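Local coordinates for protein amino acid amide racemase (Ochrobactrum anthropi, PDB 6GIO) that binds pyridoxal-5'-phosphate and, as a class-III aminotransferase family member, shares the fold of the pyridoxal-phosphate-dependent aminotransferase superfamily, at residues C[111-116]-C[144-149]; C[138-143]-C[236-241]; C[124-129]-C[285-290]; C[227-232]-C[259-264]. All coordinates share one frame; numbering follows the deposited sequence.

Contacts 1 and 2 build two parts of one pyridoxal-5'-phosphate pocket. Contact 1 holds the phosphate end, and contact 2 lies round the pyridine ring. Their centres are 7 Å apart, and Ser-113 OG of contact 1 meets Asn-142 N of contact 2 at 3.0 Å, a probable hydrogen bond. Contact 4 shares a sheet with contact 2: strands 234-238 and 262-265 are neighbours in it. The centres of contacts 2 and 4 are 16 Å apart. Contact 3 sits at the far end of helix 112-127, whose first turn belongs to contact 1, with 17 Å between centres. Contacts 3 and 4 are surface contacts. They meet where Arg-129 NH2 approaches His-231 O at 3.1 Å, a probable hydrogen bond.

Contact 1: C[111-116]-C[144-149]; sequences SGSDAN and TGSMGI. With PLP (pyridoxal-5'-phosphate), chain G.
The phosphate-binding first turn of helix 112-127 meets the short helix 144-147 through Ser-113, Asn-116 and Ser-146. This is a buried wall of the pyridoxal-5'-phosphate pocket. Ser-146 points into the junction. Its OG lies between its own backbone N and carbonyl carbon (chi1 53°), which brings it alongside the Ser-113 carbonyl. Ser-146 OG is 3.0 Å from Ser-113 O. Leu-143 O is a second acceptor within reach of this hydroxyl. Beside this pair, Asn-116 CB packs on Ser-146 CB at 3.8 Å.

The same turn holds the cofactor. Gly-112 N donates to PLP O1P at 3.1 Å, and Ser-113 N donates to PLP O3P at 2.9 Å. Both N-H groups come from the start of the helix, so the helix end would probably favour the negative phosphate. The Ser-113 hydroxyl also faces O3P, but it is modelled too close for that distance to be trusted. Thr-295 of the second subunit adds another hydrogen bond to PLP.

A capping box sets the start of the helix. Asp-114 N donates to Ser-111 OG at 3.0 Å. The return bond, from Ser-111 N to Asp-114 OD1, is weak at 3.2 Å.

Ala-115, on the side of the helix turned from helix 144-147, packs on Trp-107 of strand 104-109, Val-264 of strand 262-265 and Val-278 of strand 276-281. Helix 144-147 lies at the dimer interface, where Thr-144 OG1 is hydrogen-bonded to Asp-117 of the second subunit.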
loop_
_atom_site.group_PDB
_atom_site.type_symbol
_atom_site.label_atom_id
_atom_site.label_comp_id
_atom_site.label_asym_id
_atom_site.label_seq_id
_atom_site.Cartn_x
_atom_site.Cartn_y
_atom_site.Cartn_z
ATOM N N SER C 111 -3.585 0.832 2.520
ATOM C CA SER C 111 -4.284 1.987 1.942
ATOM C C SER C 111 -5.744 1.688 1.616
ATOM O O SER C 111 -6.135 0.543 1.513
ATOM C CB SER C 111 -3.577 2.524 0.668
ATOM O OG SER C 111 -3.639 1.636 -0.486
ATOM N N GLY C 112 -6.542 2.735 1.460
ATOM C CA GLY C 112 -7.923 2.569 0.948
ATOM C C GLY C 112 -7.931 1.893 -0.421
ATOM O O GLY C 112 -8.746 1.003 -0.691
ATOM N N SER C 113 -6.982 2.284 -1.267
ATOM C CA SER C 113 -6.851 1.744 -2.621
ATOM C C SER C 113 -6.563 0.283 -2.661
ATOM O O SER C 113 -7.127 -0.410 -3.500
ATOM C CB SER C 113 -5.710 2.448 -3.392
ATOM O OG SER C 113 -5.950 3.861 -3.415
ATOM N N ASP C 114 -5.656 -0.199 -1.822
ATOM C CA ASP C 114 -5.326 -1.636 -1.823
ATOM C C ASP C 114 -6.463 -2.486 -1.158
ATOM O O ASP C 114 -6.722 -3.635 -1.569
ATOM C CB ASP C 114 -3.876 -1.945 -1.329
ATOM C CG ASP C 114 -3.633 -1.829 0.223
ATOM O OD1 ASP C 114 -4.554 -1.886 1.036
ATOM O OD2 ASP C 114 -2.427 -1.767 0.626
ATOM N N ALA C 115 -7.181 -1.860 -0.226
ATOM C CA ALA C 115 -8.311 -2.509 0.470
ATOM C C ALA C 115 -9.480 -2.692 -0.461
ATOM O O ALA C 115 -10.127 -3.774 -0.472
ATOM C CB ALA C 115 -8.701 -1.722 1.710
ATOM N N ASN C 116 -9.770 -1.676 -1.263
ATOM C CA ASN C 116 -10.830 -1.833 -2.254
ATOM C C ASN C 116 -10.409 -2.740 -3.432
ATOM O O ASN C 116 -11.255 -3.424 -4.042
ATOM C CB ASN C 116 -11.345 -0.474 -2.783
ATOM C CG ASN C 116 -12.219 0.259 -1.789
ATOM O OD1 ASN C 116 -11.977 1.439 -1.482
ATOM N ND2 ASN C 116 -13.226 -0.428 -1.259
ATOM N N THR C 144 -4.966 0.236 -9.879
ATOM C CA THR C 144 -5.682 -0.317 -10.998
ATOM C C THR C 144 -7.039 -0.926 -10.603
ATOM O O THR C 144 -8.062 -0.576 -11.194
ATOM C CB THR C 144 -4.780 -1.351 -11.709
ATOM O OG1 THR C 144 -3.661 -0.652 -12.269
ATOM C CG2 THR C 144 -5.514 -2.054 -12.798
ATOM N N GLY C 145 -7.072 -1.828 -9.620
ATOM C CA GLY C 145 -8.350 -2.540 -9.329
ATOM C C GLY C 145 -9.407 -1.645 -8.645
ATOM O O GLY C 145 -10.617 -1.732 -8.912
ATOM N N SER C 146 -8.944 -0.758 -7.769
ATOM C CA SER C 146 -9.843 0.094 -7.014
ATOM C C SER C 146 -10.349 1.305 -7.848
ATOM O O SER C 146 -11.541 1.709 -7.764
ATOM C CB SER C 146 -9.139 0.523 -5.724
ATOM O OG SER C 146 -7.857 1.113 -5.978
ATOM N N MET C 147 -9.454 1.872 -8.661
ATOM C CA MET C 147 -9.814 2.933 -9.604
ATOM C C MET C 147 -10.790 2.394 -10.656
ATOM O O MET C 147 -11.695 3.099 -11.106
ATOM C CB MET C 147 -8.558 3.462 -10.275
ATOM C CG MET C 147 -8.788 4.562 -11.289
ATOM S SD MET C 147 -7.209 5.136 -11.975
ATOM C CE MET C 147 -6.781 3.752 -13.023
ATOM N N GLY C 148 -10.618 1.130 -11.020
ATOM C CA GLY C 148 -11.504 0.457 -11.971
ATOM C C GLY C 148 -12.984 0.433 -11.621
ATOM O O GLY C 148 -13.835 0.349 -12.512
ATOM N N ILE C 149 -13.295 0.476 -10.337
ATOM C CA ILE C 149 -14.701 0.484 -9.892
ATOM C C ILE C 149 -15.123 1.884 -9.430
ATOM O O ILE C 149 -16.207 2.065 -8.923
ATOM C CB ILE C 149 -14.956 -0.568 -8.797
ATOM C CG1 ILE C 149 -14.050 -0.325 -7.589
ATOM C CG2 ILE C 149 -14.742 -1.963 -9.351
ATOM C CD1 ILE C 149 -14.635 -0.825 -6.294
HETATM N N1 PLP G . -12.149 5.070 -0.536
HETATM C C2 PLP G . -12.550 6.284 -0.085
HETATM C C2A PLP G . -13.982 6.597 0.219
HETATM C C3 PLP G . -11.567 7.380 0.112
HETATM O O3 PLP G . -11.980 8.576 0.550
HETATM C C4 PLP G . -10.133 7.139 -0.142
HETATM C C4A PLP G . -9.135 8.231 0.070
HETATM C C5 PLP G . -9.801 5.753 -0.626
HETATM C C6 PLP G . -10.839 4.810 -0.794
HETATM C C5A PLP G . -8.365 5.405 -0.983
HETATM O O4P PLP G . -7.409 5.640 0.059
HETATM P P PLP G . -5.856 5.819 -0.267
HETATM O O1P PLP G . -5.229 5.517 1.058
HETATM O O2P PLP G . -5.660 7.259 -0.705
HETATM O O3P PLP G . -5.534 4.769 -1.320
#

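Contact 2: C[138-143]-C[236-241]; sequences SYHGNL and VVDEVK. With PLP (pyridoxal-5'-phosphate), chain G.
Asp-238 OD2 sits between His-140 and the pyridine nitrogen of pyridoxal-5'-phosphate. His-140 ND1 donates to Asp-238 OD2 at 2.9 Å, with an N-H...O angle of 164°. The bond uses the anti lone pair of OD2, on the side away from OD1. Asp-238 OD2 lies nearly in the imidazole plane of His-140, and ring and carboxylate are nearly coplanar, 25° apart. On the cofactor side, OD2 is modelled at a very short 2.5 Å from PLP N1.

The other carboxylate oxygen is held as well. Asp-238 OD1 accepts from Val-240 N at 2.9 Å, which makes an Asx turn starting at Asp-238. With both oxygens engaged, rotation of the carboxylate is restricted.

The Asx turn also places Val-240 against one face of the pyridine ring. Its CG1 lies 3.6 Å from PLP C4. Tyr-139 lies on the opposite face of the cofactor, tilted against it, with CD1 4.0 Å from PLP C4. Lys-241 CB borders the ring substituent, 3.2 Å from PLP O3. Its NZ leads away to a salt bridge with Glu-397.

Asp-238 on strand 234-238 faces the pyridine nitrogen, as the corresponding aspartate does in other PLP enzymes of this fold. The pairing of its carboxylate with N1 is consistent with a protonated pyridine nitrogen, and His-140, from the second shell, probably steadies that carboxylate.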
loop_
_atom_site.group_PDB
_atom_site.type_symbol
_atom_site.label_atom_id
_atom_site.label_comp_id
_atom_site.label_asym_id
_atom_site.label_seq_id
_atom_site.Cartn_x
_atom_site.Cartn_y
_atom_site.Cartn_z
ATOM N N SER C 138 -17.832 8.383 -7.232
ATOM C CA SER C 138 -17.267 7.609 -6.152
ATOM C C SER C 138 -15.747 7.507 -6.356
ATOM O O SER C 138 -15.248 7.524 -7.474
ATOM C CB SER C 138 -17.884 6.213 -6.096
ATOM O OG SER C 138 -17.329 5.405 -7.096
ATOM N N TYR C 139 -15.034 7.423 -5.247
ATOM C CA TYR C 139 -13.599 7.365 -5.256
ATOM C C TYR C 139 -13.275 6.240 -4.313
ATOM O O TYR C 139 -13.402 6.404 -3.112
ATOM C CB TYR C 139 -13.013 8.699 -4.792
ATOM C CG TYR C 139 -11.523 8.759 -4.917
ATOM C CD1 TYR C 139 -10.704 8.094 -3.995
ATOM C CD2 TYR C 139 -10.915 9.500 -5.921
ATOM C CE1 TYR C 139 -9.328 8.145 -4.088
ATOM C CE2 TYR C 139 -9.524 9.561 -6.020
ATOM C CZ TYR C 139 -8.737 8.865 -5.094
ATOM O OH TYR C 139 -7.348 8.875 -5.163
ATOM N N HIS C 140 -12.930 5.082 -4.875
ATOM C CA HIS C 140 -12.541 3.905 -4.087
ATOM C C HIS C 140 -11.016 3.628 -4.105
ATOM O O HIS C 140 -10.547 2.690 -3.455
ATOM C CB HIS C 140 -13.333 2.696 -4.553
ATOM C CG HIS C 140 -14.805 2.836 -4.327
ATOM N ND1 HIS C 140 -15.345 2.997 -3.068
ATOM C CD2 HIS C 140 -15.846 2.863 -5.192
ATOM C CE1 HIS C 140 -16.659 3.139 -3.176
ATOM N NE2 HIS C 140 -16.991 3.038 -4.449
ATOM N N GLY C 141 -10.259 4.425 -4.859
ATOM C CA GLY C 141 -8.816 4.357 -4.841
ATOM C C GLY C 141 -8.143 4.752 -6.157
ATOM O O GLY C 141 -8.826 5.062 -7.137
ATOM N N ASN C 142 -6.804 4.734 -6.173
ATOM C CA ASN C 142 -6.025 5.106 -7.345
ATOM C C ASN C 142 -5.002 4.039 -7.768
ATOM O O ASN C 142 -3.989 4.341 -8.430
ATOM C CB ASN C 142 -5.334 6.464 -7.146
ATOM C CG ASN C 142 -5.385 7.326 -8.397
ATOM O OD1 ASN C 142 -6.201 7.089 -9.294
ATOM N ND2 ASN C 142 -4.565 8.350 -8.450
ATOM N N LEU C 143 -5.288 2.791 -7.405
ATOM C CA LEU C 143 -4.592 1.642 -7.986
ATOM C C LEU C 143 -5.554 0.987 -8.967
ATOM O O LEU C 143 -6.800 1.166 -8.909
ATOM C CB LEU C 143 -4.108 0.632 -6.925
ATOM C CG LEU C 143 -3.188 1.263 -5.863
ATOM C CD1 LEU C 143 -2.878 0.246 -4.767
ATOM C CD2 LEU C 143 -1.902 1.855 -6.439
ATOM N N VAL C 236 -21.266 -3.540 0.264
ATOM C CA VAL C 236 -19.945 -3.161 0.698
ATOM C C VAL C 236 -20.049 -1.689 1.045
ATOM O O VAL C 236 -20.407 -0.899 0.196
ATOM C CB VAL C 236 -18.889 -3.319 -0.442
ATOM C CG1 VAL C 236 -17.494 -2.894 0.029
ATOM C CG2 VAL C 236 -18.839 -4.734 -1.011
ATOM N N VAL C 237 -19.698 -1.306 2.262
ATOM C CA VAL C 237 -19.581 0.100 2.596
ATOM C C VAL C 237 -18.097 0.523 2.729
ATOM O O VAL C 237 -17.320 -0.065 3.489
ATOM C CB VAL C 237 -20.355 0.454 3.902
ATOM C CG1 VAL C 237 -20.160 1.921 4.244
ATOM C CG2 VAL C 237 -21.842 0.171 3.751
ATOM N N ASP C 238 -17.732 1.564 1.996
ATOM C CA ASP C 238 -16.402 2.210 2.092
ATOM C C ASP C 238 -16.409 3.266 3.200
ATOM O O ASP C 238 -16.949 4.359 3.007
ATOM C CB ASP C 238 -16.087 2.868 0.748
ATOM C CG ASP C 238 -14.647 3.369 0.658
ATOM O OD1 ASP C 238 -14.049 3.634 1.711
ATOM O OD2 ASP C 238 -14.105 3.490 -0.463
ATOM N N GLU C 239 -15.829 2.946 4.352
ATOM C CA GLU C 239 -15.740 3.871 5.479
ATOM C C GLU C 239 -14.362 4.555 5.506
ATOM O O GLU C 239 -13.982 5.183 6.471
ATOM C CB GLU C 239 -16.005 3.157 6.798
ATOM C CG GLU C 239 -17.454 2.653 6.982
ATOM C CD GLU C 239 -18.430 3.705 7.562
ATOM O OE1 GLU C 239 -17.963 4.554 8.360
ATOM O OE2 GLU C 239 -19.666 3.693 7.240
ATOM N N VAL C 240 -13.623 4.447 4.431
ATOM C CA VAL C 240 -12.258 4.914 4.443
ATOM C C VAL C 240 -12.175 6.379 4.838
ATOM O O VAL C 240 -11.311 6.763 5.646
ATOM C CB VAL C 240 -11.577 4.665 3.074
ATOM C CG1 VAL C 240 -10.231 5.407 2.998
ATOM C CG2 VAL C 240 -11.366 3.177 2.874
ATOM N N LYS C 241 -13.082 7.193 4.301
ATOM C CA LYS C 241 -12.984 8.655 4.469
ATOM C C LYS C 241 -13.712 9.189 5.700
ATOM O O LYS C 241 -13.205 10.052 6.350
ATOM C CB LYS C 241 -13.526 9.367 3.216
ATOM C CG LYS C 241 -13.463 10.896 3.235
ATOM C CD LYS C 241 -12.068 11.388 2.983
ATOM C CE LYS C 241 -12.080 12.858 2.637
ATOM N NZ LYS C 241 -10.698 13.378 2.446
HETATM N N1 PLP G . -12.149 5.070 -0.536
HETATM C C2 PLP G . -12.550 6.284 -0.085
HETATM C C2A PLP G . -13.982 6.597 0.219
HETATM C C3 PLP G . -11.567 7.380 0.112
HETATM O O3 PLP G . -11.980 8.576 0.550
HETATM C C4 PLP G . -10.133 7.139 -0.142
HETATM C C4A PLP G . -9.135 8.231 0.070
HETATM C C5 PLP G . -9.801 5.753 -0.626
HETATM C C6 PLP G . -10.839 4.810 -0.794
HETATM C C5A PLP G . -8.365 5.405 -0.983
HETATM O O4P PLP G . -7.409 5.640 0.059
HETATM P P PLP G . -5.856 5.819 -0.267
HETATM O O1P PLP G . -5.229 5.517 1.058
HETATM O O2P PLP G . -5.660 7.259 -0.705
HETATM O O3P PLP G . -5.534 4.769 -1.320
#

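Contact 3: C[124-129]-C[285-290]; sequences TAATKR and MDHAPA
His-287 meets Ala-125 and Ala-126 by van der Waals packing alone. The contact joins the last turn of helix 112-127 to the loop that follows helix 282-285. One face of the imidazole lies over the peptide between the two alanines. Ala-125 C stands 3.8 Å above the His-287 ring plane, offset toward the rim, and Ala-126 N is over the same face. Both ring nitrogens approach carbon atoms. NE2 is 3.6 Å from Ala-125 CB, and ND1 is 3.7 Å from Ala-126 CA. Between them, CE1 of His-287 lies 3.7 Å from Ala-125 O. The histidine reaches the helix because its CG is anti to the backbone N (chi1 165°), which swings the ring out from the loop.

Aromatic contact continues beyond the two segments. The His-287 ring makes an edge-to-face stack with Phe-291, and Phe-291 also touches Ala-125.

Hydrogen bonds here serve each segment or its surroundings. At the helix end, Lys-128 takes a positive phi. Arg-129 N donates to Thr-127 OG1 at 3.1 Å, forming an ST turn as the chain leaves the helix. Arg-129 then reaches Val-199 O and His-231 O with its guanidinium. In the other segment, Asp-286 OD1 accepts from Glu-17 N of the second subunit, and Met-285 packs on Ala-16 of that subunit. The loop thus touches both helix 112-127 and the second subunit.

The small alanine side chains let a flat ring come down onto the helix backbone. The fit depends on shape and dispersion, and no charge pairing or directed polar bond joins His-287 to the two alanines.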
loop_
_atom_site.group_PDB
_atom_site.type_symbol
_atom_site.label_atom_id
_atom_site.label_comp_id
_atom_site.label_asym_id
_atom_site.label_seq_id
_atom_site.Cartn_x
_atom_site.Cartn_y
_atom_site.Cartn_z
ATOM N N THR C 124 -15.491 -10.886 -6.393
ATOM C CA THR C 124 -15.805 -11.503 -7.695
ATOM C C THR C 124 -15.437 -12.988 -7.655
ATOM O O THR C 124 -16.246 -13.837 -8.049
ATOM C CB THR C 124 -15.111 -10.787 -8.830
ATOM O OG1 THR C 124 -13.744 -10.626 -8.495
ATOM C CG2 THR C 124 -15.713 -9.419 -9.022
ATOM N N ALA C 125 -14.268 -13.298 -7.090
ATOM C CA ALA C 125 -13.776 -14.671 -7.052
ATOM C C ALA C 125 -14.677 -15.522 -6.177
ATOM O O ALA C 125 -15.050 -16.592 -6.590
ATOM C CB ALA C 125 -12.326 -14.738 -6.564
ATOM N N ALA C 126 -15.089 -15.022 -5.002
ATOM C CA ALA C 126 -15.847 -15.861 -4.049
ATOM C C ALA C 126 -17.302 -16.043 -4.450
ATOM O O ALA C 126 -17.909 -17.120 -4.228
ATOM C CB ALA C 126 -15.755 -15.262 -2.652
ATOM N N THR C 127 -17.880 -14.988 -5.020
ATOM C CA THR C 127 -19.290 -15.016 -5.463
ATOM C C THR C 127 -19.481 -15.719 -6.793
ATOM O O THR C 127 -20.592 -16.203 -7.100
ATOM C CB THR C 127 -19.898 -13.600 -5.625
ATOM O OG1 THR C 127 -19.212 -12.858 -6.645
ATOM C CG2 THR C 127 -19.866 -12.834 -4.276
ATOM N N LYS C 128 -18.418 -15.714 -7.590
ATOM C CA LYS C 128 -18.434 -16.181 -8.987
ATOM C C LYS C 128 -19.361 -15.339 -9.852
ATOM O O LYS C 128 -19.917 -15.809 -10.832
ATOM C CB LYS C 128 -18.782 -17.680 -9.091
ATOM C CG LYS C 128 -17.765 -18.511 -8.345
ATOM C CD LYS C 128 -18.210 -19.941 -8.131
ATOM C CE LYS C 128 -17.107 -20.691 -7.401
ATOM N NZ LYS C 128 -17.258 -22.156 -7.559
ATOM N N ARG C 129 -19.505 -14.085 -9.468
ATOM C CA ARG C 129 -20.212 -13.103 -10.246
ATOM C C ARG C 129 -19.221 -11.992 -10.640
ATOM O O ARG C 129 -18.353 -11.663 -9.897
ATOM C CB ARG C 129 -21.326 -12.537 -9.395
ATOM C CG ARG C 129 -22.302 -13.566 -8.833
ATOM C CD ARG C 129 -23.267 -12.821 -7.960
ATOM N NE ARG C 129 -24.331 -13.627 -7.396
ATOM C CZ ARG C 129 -25.447 -13.137 -6.889
ATOM N NH1 ARG C 129 -25.686 -11.820 -6.907
ATOM N NH2 ARG C 129 -26.350 -13.971 -6.403
ATOM N N MET C 285 -13.844 -14.259 2.884
ATOM C CA MET C 285 -12.534 -13.798 3.315
ATOM C C MET C 285 -11.507 -14.935 3.370
ATOM O O MET C 285 -10.291 -14.723 3.203
ATOM C CB MET C 285 -12.649 -13.065 4.652
ATOM C CG MET C 285 -13.527 -11.840 4.591
ATOM S SD MET C 285 -12.955 -10.547 3.441
ATOM C CE MET C 285 -11.364 -10.140 4.120
ATOM N N ASP C 286 -12.012 -16.148 3.575
ATOM C CA ASP C 286 -11.199 -17.356 3.518
ATOM C C ASP C 286 -11.287 -18.063 2.161
ATOM O O ASP C 286 -11.028 -19.256 2.091
ATOM C CB ASP C 286 -11.628 -18.342 4.610
ATOM C CG ASP C 286 -11.172 -17.930 5.979
ATOM O OD1 ASP C 286 -10.473 -16.874 6.123
ATOM O OD2 ASP C 286 -11.538 -18.678 6.930
ATOM N N HIS C 287 -11.608 -17.338 1.092
ATOM C CA HIS C 287 -11.844 -17.943 -0.252
ATOM C C HIS C 287 -10.684 -18.851 -0.690
ATOM O O HIS C 287 -10.915 -19.950 -1.146
ATOM C CB HIS C 287 -12.086 -16.847 -1.302
ATOM C CG HIS C 287 -11.970 -17.317 -2.715
ATOM N ND1 HIS C 287 -12.936 -18.092 -3.319
ATOM C CD2 HIS C 287 -11.014 -17.102 -3.654
ATOM C CE1 HIS C 287 -12.572 -18.356 -4.562
ATOM N NE2 HIS C 287 -11.401 -17.782 -4.787
ATOM N N ALA C 288 -9.449 -18.385 -0.537
ATOM C CA ALA C 288 -8.287 -19.209 -0.824
ATOM C C ALA C 288 -7.065 -18.683 -0.100
ATOM O O ALA C 288 -6.948 -17.486 0.106
ATOM C CB ALA C 288 -8.028 -19.224 -2.317
ATOM N N PRO C 289 -6.109 -19.565 0.231
ATOM C CA PRO C 289 -4.909 -19.035 0.821
ATOM C C PRO C 289 -4.113 -18.193 -0.154
ATOM O O PRO C 289 -4.207 -18.345 -1.358
ATOM C CB PRO C 289 -4.142 -20.302 1.246
ATOM C CG PRO C 289 -4.585 -21.343 0.267
ATOM C CD PRO C 289 -6.036 -21.025 0.036
ATOM N N ALA C 290 -3.350 -17.276 0.376
ATOM C CA ALA C 290 -2.366 -16.544 -0.417
ATOM C C ALA C 290 -2.945 -15.842 -1.646
ATOM O O ALA C 290 -2.324 -15.795 -2.675
ATOM C CB ALA C 290 -1.257 -17.477 -0.832
#

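Contact 4: C[227-232]-C[259-264]; sequences RCRKHG and EPDMVV
Arg-229 presents the edge of its guanidinium to Glu-259 and Asp-261. Its chain starts anti to the backbone N and bends at chi3 (-65°), which turns NH1 and NH2 toward the other segment. Both nitrogens grip one atom end-on, the backbone Glu-259 O. NH2 donates to it at 2.8 Å, and NH1 at 3.0 Å. They approach from the same face of the carbonyl plane, while Glu-259 O stays close to the guanidinium plane.

NH2 also donates to Asp-261 OD2 at 3.0 Å, and this pair is a salt bridge. The two flat groups are strongly turned against each other, their planes 73° apart. Asp-261 OD2 lies near the guanidinium plane, yet NH2 meets it from above the carboxylate plane, 67° out of it. A water bridges the same two side chains. It accepts from Arg-229 NE at 3.1 Å and donates to Asp-261 OD2 at 2.7 Å.

The arginine lies in the last turn of helix 220-229, the helix of a beta-alpha-beta unit between the neighbouring parallel strands 199-204 and 234-238. Gly-232, with positive phi, is the C-prime residue of a Schellman motif that closes this helix. Gly-232 N donates to Arg-229 O at 3.0 Å, and Ile-233 N pairs with Cys-228 O. Glu-259, Pro-260 and Asp-261 lead into strand 262-265, which lies next to 234-238 in the sheet.

Asp-261 OD2 has a further donor in Val-235 N, on strand 234-238. The Glu-259 carboxylate stands farther off, with OE1 5.3 Å from Arg-229 NH1, so its charge could act on the arginine only at a distance.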
loop_
_atom_site.group_PDB
_atom_site.type_symbol
_atom_site.label_atom_id
_atom_site.label_comp_id
_atom_site.label_asym_id
_atom_site.label_seq_id
_atom_site.Cartn_x
_atom_site.Cartn_y
_atom_site.Cartn_z
ATOM N N ARG C 227 -32.720 -3.554 -2.274
ATOM C CA ARG C 227 -32.840 -3.898 -3.711
ATOM C C ARG C 227 -31.766 -4.889 -4.194
ATOM O O ARG C 227 -32.044 -5.760 -5.009
ATOM C CB ARG C 227 -32.711 -2.653 -4.616
ATOM C CG ARG C 227 -33.841 -1.632 -4.601
ATOM C CD ARG C 227 -35.130 -2.133 -5.223
ATOM N NE ARG C 227 -35.864 -1.077 -5.937
ATOM C CZ ARG C 227 -36.609 -0.143 -5.357
ATOM N NH1 ARG C 227 -37.242 0.728 -6.116
ATOM N NH2 ARG C 227 -36.710 -0.061 -4.034
ATOM N N CYS C 228 -30.542 -4.725 -3.691
ATOM C CA CYS C 228 -29.398 -5.542 -4.077
ATOM C C CYS C 228 -29.382 -6.881 -3.308
ATOM O O CYS C 228 -29.186 -7.943 -3.899
ATOM C CB CYS C 228 -28.155 -4.744 -3.836
ATOM S SG CYS C 228 -27.967 -3.371 -5.018
ATOM N N ARG C 229 -29.626 -6.821 -2.013
ATOM C CA ARG C 229 -29.538 -7.933 -1.103
ATOM C C ARG C 229 -30.604 -8.971 -1.425
ATOM O O ARG C 229 -30.380 -10.147 -1.289
ATOM C CB ARG C 229 -29.700 -7.431 0.348
ATOM C CG ARG C 229 -29.761 -8.571 1.386
ATOM C CD ARG C 229 -29.349 -8.107 2.769
ATOM N NE ARG C 229 -27.937 -7.709 2.785
ATOM C CZ ARG C 229 -27.386 -6.921 3.697
ATOM N NH1 ARG C 229 -28.122 -6.389 4.664
ATOM N NH2 ARG C 229 -26.100 -6.610 3.615
ATOM N N LYS C 230 -31.745 -8.513 -1.889
ATOM C CA LYS C 230 -32.807 -9.369 -2.411
ATOM C C LYS C 230 -32.350 -10.383 -3.490
ATOM O O LYS C 230 -33.030 -11.404 -3.708
ATOM C CB LYS C 230 -33.913 -8.445 -2.958
ATOM C CG LYS C 230 -34.847 -9.014 -4.009
ATOM C CD LYS C 230 -35.867 -7.983 -4.495
ATOM C CE LYS C 230 -36.477 -7.214 -3.326
ATOM N NZ LYS C 230 -37.792 -6.608 -3.656
ATOM N N HIS C 231 -31.224 -10.111 -4.158
ATOM C CA HIS C 231 -30.677 -10.985 -5.209
ATOM C C HIS C 231 -29.324 -11.556 -4.859
ATOM O O HIS C 231 -28.604 -12.009 -5.754
ATOM C CB HIS C 231 -30.563 -10.214 -6.539
ATOM C CG HIS C 231 -31.854 -9.613 -6.998
ATOM N ND1 HIS C 231 -32.855 -10.365 -7.576
ATOM C CD2 HIS C 231 -32.311 -8.339 -6.964
ATOM C CE1 HIS C 231 -33.881 -9.583 -7.866
ATOM N NE2 HIS C 231 -33.576 -8.350 -7.505
ATOM N N GLY C 232 -28.988 -11.553 -3.565
ATOM C CA GLY C 232 -27.742 -12.087 -3.091
ATOM C C GLY C 232 -26.541 -11.191 -3.381
ATOM O O GLY C 232 -25.417 -11.626 -3.200
ATOM N N GLU C 259 -26.700 -2.520 7.042
ATOM C CA GLU C 259 -26.123 -3.713 7.705
ATOM C C GLU C 259 -25.262 -4.392 6.681
ATOM O O GLU C 259 -25.697 -5.349 6.043
ATOM C CB GLU C 259 -27.229 -4.655 8.216
ATOM C CG GLU C 259 -27.947 -4.085 9.415
ATOM C CD GLU C 259 -29.218 -4.842 9.700
ATOM O OE1 GLU C 259 -30.256 -4.526 9.102
ATOM O OE2 GLU C 259 -29.166 -5.764 10.512
ATOM N N PRO C 260 -24.039 -3.861 6.482
ATOM C CA PRO C 260 -23.275 -4.334 5.347
ATOM C C PRO C 260 -22.747 -5.756 5.509
ATOM O O PRO C 260 -22.495 -6.211 6.603
ATOM C CB PRO C 260 -22.098 -3.334 5.257
ATOM C CG PRO C 260 -22.023 -2.670 6.596
ATOM C CD PRO C 260 -23.386 -2.741 7.199
ATOM N N ASP C 261 -22.517 -6.408 4.386
ATOM C CA ASP C 261 -21.767 -7.616 4.356
ATOM C C ASP C 261 -20.280 -7.357 4.567
ATOM O O ASP C 261 -19.569 -8.196 5.112
ATOM C CB ASP C 261 -22.025 -8.243 2.989
ATOM C CG ASP C 261 -23.502 -8.689 2.832
ATOM O OD1 ASP C 261 -23.888 -9.518 3.655
ATOM O OD2 ASP C 261 -24.241 -8.215 1.923
ATOM N N MET C 262 -19.788 -6.207 4.104
ATOM C CA MET C 262 -18.358 -5.986 4.080
ATOM C C MET C 262 -18.125 -4.531 4.352
ATOM O O MET C 262 -18.834 -3.688 3.797
ATOM C CB MET C 262 -17.773 -6.381 2.712
ATOM C CG MET C 262 -16.260 -6.125 2.541
ATOM S SD MET C 262 -15.513 -6.689 0.985
ATOM C CE MET C 262 -15.574 -8.473 1.269
ATOM N N VAL C 263 -17.117 -4.238 5.180
ATOM C CA VAL C 263 -16.755 -2.860 5.449
ATOM C C VAL C 263 -15.280 -2.660 5.157
ATOM O O VAL C 263 -14.463 -3.520 5.511
ATOM C CB VAL C 263 -17.050 -2.448 6.909
ATOM C CG1 VAL C 263 -16.734 -0.974 7.106
ATOM C CG2 VAL C 263 -18.505 -2.723 7.283
ATOM N N VAL C 264 -14.959 -1.544 4.501
ATOM C CA VAL C 264 -13.574 -1.205 4.146
ATOM C C VAL C 264 -13.153 0.002 4.965
ATOM O O VAL C 264 -13.896 1.039 5.030
ATOM C CB VAL C 264 -13.444 -0.919 2.634
ATOM C CG1 VAL C 264 -11.980 -0.614 2.227
ATOM C CG2 VAL C 264 -13.991 -2.090 1.828
HETATM O O HOH W 1 -26.314 -9.155 0.564
#